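Beta-n-acetylhexosaminidase (Streptococcus pneumoniae, PDB 4AZC) probably removes terminal N-acetylhexosamine residues from glycans, as a glycoside hydrolase of family 20 built on a TIM-barrel catalytic module. Local coordinates at residues F227-Y232 and Y257-P262; I247-K252 and L309-Y314. All coordinates share one frame; numbering follows the deposited sequence.

Interaction 1 of 2, residues F227-Y232 and Y257-P262. With NGW ((2S,3aR,5R,6S,7R,7aR)-5-(hydroxymethyl)-2-methyl-2,3a,5,6,7,7a-hexahydro-1H-pyrano[3,2-d][1,3]thiazole-6,7-diol), chain K.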
loop_
_atom_site.group_PDB
_atom_site.type_symbol
_atom_site.label_atom_id
_atom_site.label_comp_id
_atom_site.label_asym_id
_atom_site.label_seq_id
_atom_site.Cartn_x
_atom_site.Cartn_y
_atom_site.Cartn_z
ATOM N N PHE B 227 7.527 -5.780 3.565
ATOM C CA PHE B 227 7.025 -7.164 3.449
ATOM C C PHE B 227 7.873 -8.092 4.318
ATOM O O PHE B 227 8.979 -7.741 4.714
ATOM C CB PHE B 227 6.972 -7.630 1.993
ATOM C CG PHE B 227 6.061 -6.800 1.132
ATOM C CD1 PHE B 227 4.676 -6.851 1.307
ATOM C CD2 PHE B 227 6.584 -5.958 0.160
ATOM C CE1 PHE B 227 3.826 -6.080 0.525
ATOM C CE2 PHE B 227 5.743 -5.181 -0.637
ATOM C CZ PHE B 227 4.362 -5.238 -0.453
ATOM N N ASN B 228 7.344 -9.267 4.638
ATOM C CA ASN B 228 7.976 -10.137 5.636
ATOM C C ASN B 228 9.205 -10.889 5.159
ATOM O O ASN B 228 10.033 -11.305 5.987
ATOM C CB ASN B 228 6.959 -11.144 6.191
ATOM C CG ASN B 228 6.415 -12.090 5.118
ATOM O OD1 ASN B 228 5.503 -11.743 4.379
ATOM N ND2 ASN B 228 6.945 -13.303 5.074
ATOM N N ASP B 229 9.306 -11.076 3.839
ATOM C CA ASP B 229 10.303 -11.965 3.212
ATOM C C ASP B 229 11.688 -11.966 3.858
ATOM O O ASP B 229 12.196 -13.016 4.263
ATOM C CB ASP B 229 10.464 -11.619 1.729
ATOM C CG ASP B 229 9.167 -11.735 0.955
ATOM O OD1 ASP B 229 8.136 -11.211 1.435
ATOM O OD2 ASP B 229 9.190 -12.333 -0.143
ATOM N N GLY B 230 12.288 -10.784 3.940
ATOM C CA GLY B 230 13.682 -10.654 4.341
ATOM C C GLY B 230 13.908 -10.662 5.839
ATOM O O GLY B 230 15.046 -10.720 6.288
ATOM N N PHE B 231 12.830 -10.610 6.619
ATOM C CA PHE B 231 12.962 -10.525 8.072
ATOM C C PHE B 231 13.155 -11.890 8.728
ATOM O O PHE B 231 12.330 -12.790 8.564
ATOM C CB PHE B 231 11.775 -9.777 8.676
ATOM C CG PHE B 231 11.845 -8.289 8.481
ATOM C CD1 PHE B 231 11.501 -7.717 7.256
ATOM C CD2 PHE B 231 12.277 -7.457 9.516
ATOM C CE1 PHE B 231 11.579 -6.333 7.060
ATOM C CE2 PHE B 231 12.355 -6.063 9.338
ATOM C CZ PHE B 231 12.008 -5.501 8.107
ATOM N N TYR B 232 14.261 -12.031 9.460
ATOM C CA TYR B 232 14.581 -13.243 10.221
ATOM C C TYR B 232 14.397 -14.527 9.420
ATOM O O TYR B 232 13.710 -15.464 9.854
ATOM C CB TYR B 232 13.769 -13.276 11.522
ATOM C CG TYR B 232 14.226 -12.216 12.478
ATOM C CD1 TYR B 232 15.317 -12.443 13.309
ATOM C CD2 TYR B 232 13.605 -10.961 12.517
ATOM C CE1 TYR B 232 15.770 -11.464 14.172
ATOM C CE2 TYR B 232 14.054 -9.976 13.394
ATOM C CZ TYR B 232 15.139 -10.248 14.212
ATOM O OH TYR B 232 15.610 -9.303 15.079
ATOM N N TYR B 257 12.441 -21.548 -0.213
ATOM C CA TYR B 257 12.233 -20.124 0.045
ATOM C C TYR B 257 11.631 -20.115 1.439
ATOM O O TYR B 257 10.419 -20.037 1.603
ATOM C CB TYR B 257 11.293 -19.517 -1.011
ATOM C CG TYR B 257 11.295 -18.000 -1.117
ATOM C CD1 TYR B 257 12.392 -17.307 -1.654
ATOM C CD2 TYR B 257 10.188 -17.263 -0.722
ATOM C CE1 TYR B 257 12.379 -15.898 -1.767
ATOM C CE2 TYR B 257 10.160 -15.874 -0.832
ATOM C CZ TYR B 257 11.255 -15.195 -1.345
ATOM O OH TYR B 257 11.206 -13.810 -1.419
ATOM N N ASN B 258 12.512 -20.241 2.432
ATOM C CA ASN B 258 12.144 -20.566 3.813
ATOM C C ASN B 258 11.974 -19.340 4.709
ATOM O O ASN B 258 12.806 -19.058 5.587
ATOM C CB ASN B 258 13.178 -21.536 4.389
ATOM C CG ASN B 258 13.332 -22.782 3.531
ATOM O OD1 ASN B 258 14.443 -23.172 3.146
ATOM N ND2 ASN B 258 12.215 -23.401 3.212
ATOM N N LEU B 259 10.885 -18.616 4.465
ATOM C CA LEU B 259 10.615 -17.352 5.159
ATOM C C LEU B 259 10.289 -17.599 6.629
ATOM O O LEU B 259 9.902 -18.706 7.006
ATOM C CB LEU B 259 9.475 -16.596 4.459
ATOM C CG LEU B 259 9.562 -16.411 2.936
ATOM C CD1 LEU B 259 8.476 -15.460 2.407
ATOM C CD2 LEU B 259 10.975 -15.940 2.513
ATOM N N ALA B 260 10.461 -16.575 7.460
ATOM C CA ALA B 260 10.091 -16.673 8.870
ATOM C C ALA B 260 8.587 -16.912 9.037
ATOM O O ALA B 260 7.783 -16.339 8.312
ATOM C CB ALA B 260 10.519 -15.414 9.621
ATOM N N SER B 261 8.213 -17.777 9.973
ATOM C CA SER B 261 6.808 -17.979 10.298
ATOM C C SER B 261 6.226 -16.710 10.934
ATOM O O SER B 261 6.974 -15.902 11.484
ATOM C CB SER B 261 6.655 -19.158 11.256
ATOM O OG SER B 261 7.107 -18.814 12.562
ATOM N N PRO B 262 4.896 -16.529 10.864
ATOM C CA PRO B 262 4.316 -15.389 11.587
ATOM C C PRO B 262 4.455 -15.522 13.104
ATOM O O PRO B 262 4.577 -14.496 13.793
ATOM C CB PRO B 262 2.837 -15.405 11.183
ATOM C CG PRO B 262 2.727 -16.289 10.031
ATOM C CD PRO B 262 3.896 -17.234 10.044
HETATM O O4 NGW K . 3.136 -9.250 -7.854
HETATM C C4 NGW K . 3.712 -10.194 -6.964
HETATM C C3 NGW K . 4.559 -9.466 -5.928
HETATM C C5 NGW K . 2.590 -10.960 -6.258
HETATM O O3 NGW K . 5.572 -8.702 -6.590
HETATM C C2 NGW K . 5.177 -10.489 -4.940
HETATM N N2 NGW K . 5.762 -9.819 -3.754
HETATM C C1 NGW K . 4.110 -11.465 -4.381
HETATM C C7 NGW K . 4.681 -9.227 -2.943
HETATM C C8 NGW K . 5.166 -9.060 -1.505
HETATM S S1 NGW K . 3.320 -10.439 -3.077
HETATM O O5 NGW K . 3.193 -11.964 -5.417
HETATM C C6 NGW K . 1.658 -11.668 -7.264
HETATM O O6 NGW K . 2.418 -12.557 -8.095
HETATM O O HOH W 1 8.582 -13.942 7.007
HETATM O O HOH W 2 11.512 -14.251 6.503
#
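The first torsions bring the ends of D229 and Y257 together: Y257 swings CG anti to its own N (chi1 -163°), while D229 sets CG anti to its carbonyl carbon (chi1 -59°). The Y257 hydroxyl then donates to D229, with OH to OD2 at 2.8 Å. The acceptor is the anti lone pair of OD2, and this oxygen lies in the plane of the tyrosine ring, at its edge. Carboxylate and ring planes are 74° apart. The other carboxylate oxygen, OD1, accepts from W250 NE1, so both carboxylate oxygens are engaged.

L259 packs beside this pair. Its CD2 sits over one face of the Y257 ring, toward the rim, and packs 3.6 Å from D229 O. Its CD1 touches N228 ND2 at 3.8 Å; the N228 amide is bonded to W250 N and S251 O.

Two waters link the segments. One takes a bond from A260 N at 2.7 Å and lies within bonding distance of D229 O and F231 O. The other accepts from N228 ND2 and reaches A260 O, 2.8 Å away. The A260 methyl presses on Y232 O at 3.2 Å.

N228 to F231 form a type I beta turn, closed by F231 N to N228 O. It follows barrel strand 223-227, whose last residue, F227, lays a ring face under the ligand methyl C8. Helix 193-199 packs W194 against D229 and L259. Helix 262-267, N-capped by S261, brings L265 against N228, Y232 and A260.

Interaction 2 of 2, residues I247-K252 and L309-Y314. With NGW ((2S,3aR,5R,6S,7R,7aR)-5-(hydroxymethyl)-2-methyl-2,3a,5,6,7,7a-hexahydro-1H-pyrano[3,2-d][1,3]thiazole-6,7-diol), chain K.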
loop_
_atom_site.group_PDB
_atom_site.type_symbol
_atom_site.label_atom_id
_atom_site.label_comp_id
_atom_site.label_asym_id
_atom_site.label_seq_id
_atom_site.Cartn_x
_atom_site.Cartn_y
_atom_site.Cartn_z
ATOM N N ILE B 247 5.046 -5.159 9.686
ATOM C CA ILE B 247 5.243 -6.227 8.718
ATOM C C ILE B 247 3.995 -6.502 7.900
ATOM O O ILE B 247 2.966 -6.890 8.442
ATOM C CB ILE B 247 5.677 -7.544 9.416
ATOM C CG1 ILE B 247 6.953 -7.331 10.239
ATOM C CG2 ILE B 247 5.868 -8.648 8.394
ATOM C CD1 ILE B 247 8.166 -6.871 9.429
ATOM N N SER B 248 4.098 -6.304 6.590
ATOM C CA SER B 248 3.083 -6.791 5.659
ATOM C C SER B 248 3.365 -8.282 5.405
ATOM O O SER B 248 4.255 -8.638 4.618
ATOM C CB SER B 248 3.106 -5.981 4.355
ATOM O OG SER B 248 2.104 -6.420 3.451
ATOM N N TYR B 249 2.634 -9.149 6.112
ATOM C CA TYR B 249 2.874 -10.595 6.029
ATOM C C TYR B 249 1.927 -11.256 5.043
ATOM O O TYR B 249 0.722 -11.248 5.254
ATOM C CB TYR B 249 2.776 -11.281 7.401
ATOM C CG TYR B 249 3.460 -12.640 7.386
ATOM C CD1 TYR B 249 2.880 -13.735 6.730
ATOM C CD2 TYR B 249 4.692 -12.818 7.994
ATOM C CE1 TYR B 249 3.510 -14.978 6.701
ATOM C CE2 TYR B 249 5.333 -14.065 7.967
ATOM C CZ TYR B 249 4.741 -15.128 7.317
ATOM O OH TYR B 249 5.379 -16.338 7.290
ATOM N N TRP B 250 2.487 -11.850 3.986
ATOM C CA TRP B 250 1.689 -12.394 2.877
ATOM C C TRP B 250 1.888 -13.884 2.609
ATOM O O TRP B 250 1.029 -14.517 2.016
ATOM C CB TRP B 250 1.945 -11.601 1.577
ATOM C CG TRP B 250 3.303 -11.823 0.992
ATOM C CD1 TRP B 250 4.485 -11.268 1.421
ATOM C CD2 TRP B 250 3.636 -12.657 -0.127
ATOM N NE1 TRP B 250 5.525 -11.709 0.640
ATOM C CE2 TRP B 250 5.034 -12.559 -0.320
ATOM C CE3 TRP B 250 2.890 -13.480 -0.982
ATOM C CZ2 TRP B 250 5.702 -13.252 -1.338
ATOM C CZ3 TRP B 250 3.559 -14.173 -1.996
ATOM C CH2 TRP B 250 4.948 -14.049 -2.163
ATOM N N SER B 251 3.022 -14.437 3.022
ATOM C CA SER B 251 3.328 -15.842 2.732
ATOM C C SER B 251 4.522 -16.311 3.551
ATOM O O SER B 251 5.411 -15.516 3.864
ATOM C CB SER B 251 3.641 -16.011 1.238
ATOM O OG SER B 251 4.071 -17.326 0.948
ATOM N N LYS B 252 4.546 -17.595 3.902
ATOM C CA LYS B 252 5.735 -18.174 4.525
ATOM C C LYS B 252 6.670 -18.789 3.479
ATOM O O LYS B 252 7.622 -19.497 3.819
ATOM C CB LYS B 252 5.356 -19.203 5.600
ATOM C CG LYS B 252 6.521 -19.514 6.580
ATOM C CD LYS B 252 6.119 -20.390 7.756
ATOM C CE LYS B 252 5.647 -21.762 7.322
ATOM N NZ LYS B 252 5.510 -22.588 8.558
ATOM N N LEU B 309 -3.466 -15.086 9.318
ATOM C CA LEU B 309 -2.175 -14.929 8.664
ATOM C C LEU B 309 -1.815 -16.159 7.831
ATOM O O LEU B 309 -2.103 -17.301 8.220
ATOM C CB LEU B 309 -1.089 -14.667 9.713
ATOM C CG LEU B 309 -1.167 -13.253 10.302
ATOM C CD1 LEU B 309 -0.802 -13.289 11.755
ATOM C CD2 LEU B 309 -0.270 -12.269 9.528
ATOM N N ALA B 310 -1.181 -15.919 6.685
ATOM C CA ALA B 310 -0.782 -17.005 5.789
ATOM C C ALA B 310 0.063 -18.013 6.544
ATOM O O ALA B 310 0.890 -17.632 7.375
ATOM C CB ALA B 310 -0.001 -16.454 4.620
ATOM N N SER B 311 -0.145 -19.288 6.227
ATOM C CA SER B 311 0.543 -20.417 6.858
ATOM C C SER B 311 0.021 -20.760 8.247
ATOM O O SER B 311 0.617 -21.590 8.939
ATOM C CB SER B 311 2.070 -20.219 6.896
ATOM O OG SER B 311 2.456 -19.435 8.019
ATOM N N THR B 312 -1.080 -20.133 8.670
ATOM C CA THR B 312 -1.664 -20.432 9.992
ATOM C C THR B 312 -3.154 -20.691 9.905
ATOM O O THR B 312 -3.810 -20.275 8.957
ATOM C CB THR B 312 -1.434 -19.307 11.061
ATOM O OG1 THR B 312 -2.201 -18.135 10.723
ATOM C CG2 THR B 312 0.048 -18.969 11.208
ATOM N N LYS B 313 -3.671 -21.394 10.905
ATOM C CA LYS B 313 -5.093 -21.685 11.018
ATOM C C LYS B 313 -5.687 -20.849 12.166
ATOM O O LYS B 313 -5.328 -21.027 13.328
ATOM C CB LYS B 313 -5.293 -23.195 11.269
ATOM C CG LYS B 313 -6.732 -23.641 11.473
ATOM C CD LYS B 313 -6.787 -25.088 12.003
ATOM C CE LYS B 313 -8.219 -25.577 12.139
ATOM N NZ LYS B 313 -8.914 -25.545 10.823
ATOM N N TYR B 314 -6.585 -19.937 11.821
ATOM C CA TYR B 314 -7.216 -19.037 12.782
ATOM C C TYR B 314 -8.544 -19.661 13.219
ATOM O O TYR B 314 -9.269 -20.172 12.375
ATOM C CB TYR B 314 -7.464 -17.669 12.110
ATOM C CG TYR B 314 -8.149 -16.658 13.005
ATOM C CD1 TYR B 314 -7.401 -15.842 13.850
ATOM C CD2 TYR B 314 -9.543 -16.536 13.021
ATOM C CE1 TYR B 314 -8.007 -14.921 14.689
ATOM C CE2 TYR B 314 -10.169 -15.611 13.862
ATOM C CZ TYR B 314 -9.384 -14.801 14.688
ATOM O OH TYR B 314 -9.969 -13.880 15.526
HETATM O O4 NGW K . 3.136 -9.250 -7.854
HETATM C C4 NGW K . 3.712 -10.194 -6.964
HETATM C C3 NGW K . 4.559 -9.466 -5.928
HETATM C C5 NGW K . 2.590 -10.960 -6.258
HETATM O O3 NGW K . 5.572 -8.702 -6.590
HETATM C C2 NGW K . 5.177 -10.489 -4.940
HETATM N N2 NGW K . 5.762 -9.819 -3.754
HETATM C C1 NGW K . 4.110 -11.465 -4.381
HETATM C C7 NGW K . 4.681 -9.227 -2.943
HETATM C C8 NGW K . 5.166 -9.060 -1.505
HETATM S S1 NGW K . 3.320 -10.439 -3.077
HETATM O O5 NGW K . 3.193 -11.964 -5.417
HETATM C C6 NGW K . 1.658 -11.668 -7.264
HETATM O O6 NGW K . 2.418 -12.557 -8.095
HETATM O O HOH W 3 -1.072 -13.127 5.677
HETATM O O HOH W 4 3.349 -20.926 10.118
#
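Y249 CB meets L309 CD2 at 3.8 Å, an apolar contact. The Y249 ring is swung anti to its backbone N (chi1 -161°), which carries it along the 309-314 loop, and CE1 comes near A310 O and the A310 methyl. That methyl also presses on the backbone of the facing segment, 3.4 Å from W250 O. Further out, K252 and S311 touch through their CB atoms at 3.7 Å. The lysine chain bends at chi3 (63°), and its CD and CE run past S311 CB and OG.

Water supplies the polar links between the segments. A carbonyl of a buried residue, Y249 O, accepts from a water at 2.6 Å, and the same water accepts from A310 N. A second water bridges K252 NZ and S311 OG, where both residues are exposed.

The setting is the TIM barrel of family 20. Strand 246-249 lies between the parallel strands 223-227 and 272-274, and the 309-314 loop precedes strand 321-329. L309 also packs on F272 and N274 of strand 272-274. Helix 262-267 puts P262 against both Y249 and S311.

Hydrogen bonds inside the loop fix its shape. L309 to T312 is a type II beta turn, closed by T312 N to L309 O. T312 OG1 donates to the same oxygen at 2.6 Å, so L309 O takes two bonds from one residue, both from the same face of its plane.

The W250 side chain leaves the backbone away from 309-314 and meets the ligand. One indole face packs on the thiazolidine ring of NGW, with S1 3.6 Å above the plane, over its centre; S251 CB rests on the opposite face. NGW C8 lies over the same face as S1, 3.4 Å from W250 NE1, which is hydrogen-bonded to D229 OD1.

Interactions 1 and 2 have centres about 10 Å apart, and their segments alternate along the chain. They are tied directly: Y249 OH of 247-252 lies 2.6 Å from A260 O of 257-262, a probable hydrogen bond. D229 OD1 is similarly 2.8 Å from W250 NE1. The second link reaches the pocket: D229, bonded to Y257 through OD2, holds the indole N-H of W250, whose face packs on NGW. F227 of 227-232 and W250 of 247-252 both face the NGW methyl C8, with F227 CG 3.6 Å from it. R19, D182 and D331 are also hydrogen-bonded to NGW. The two contacts together line the methyl side of the pocket.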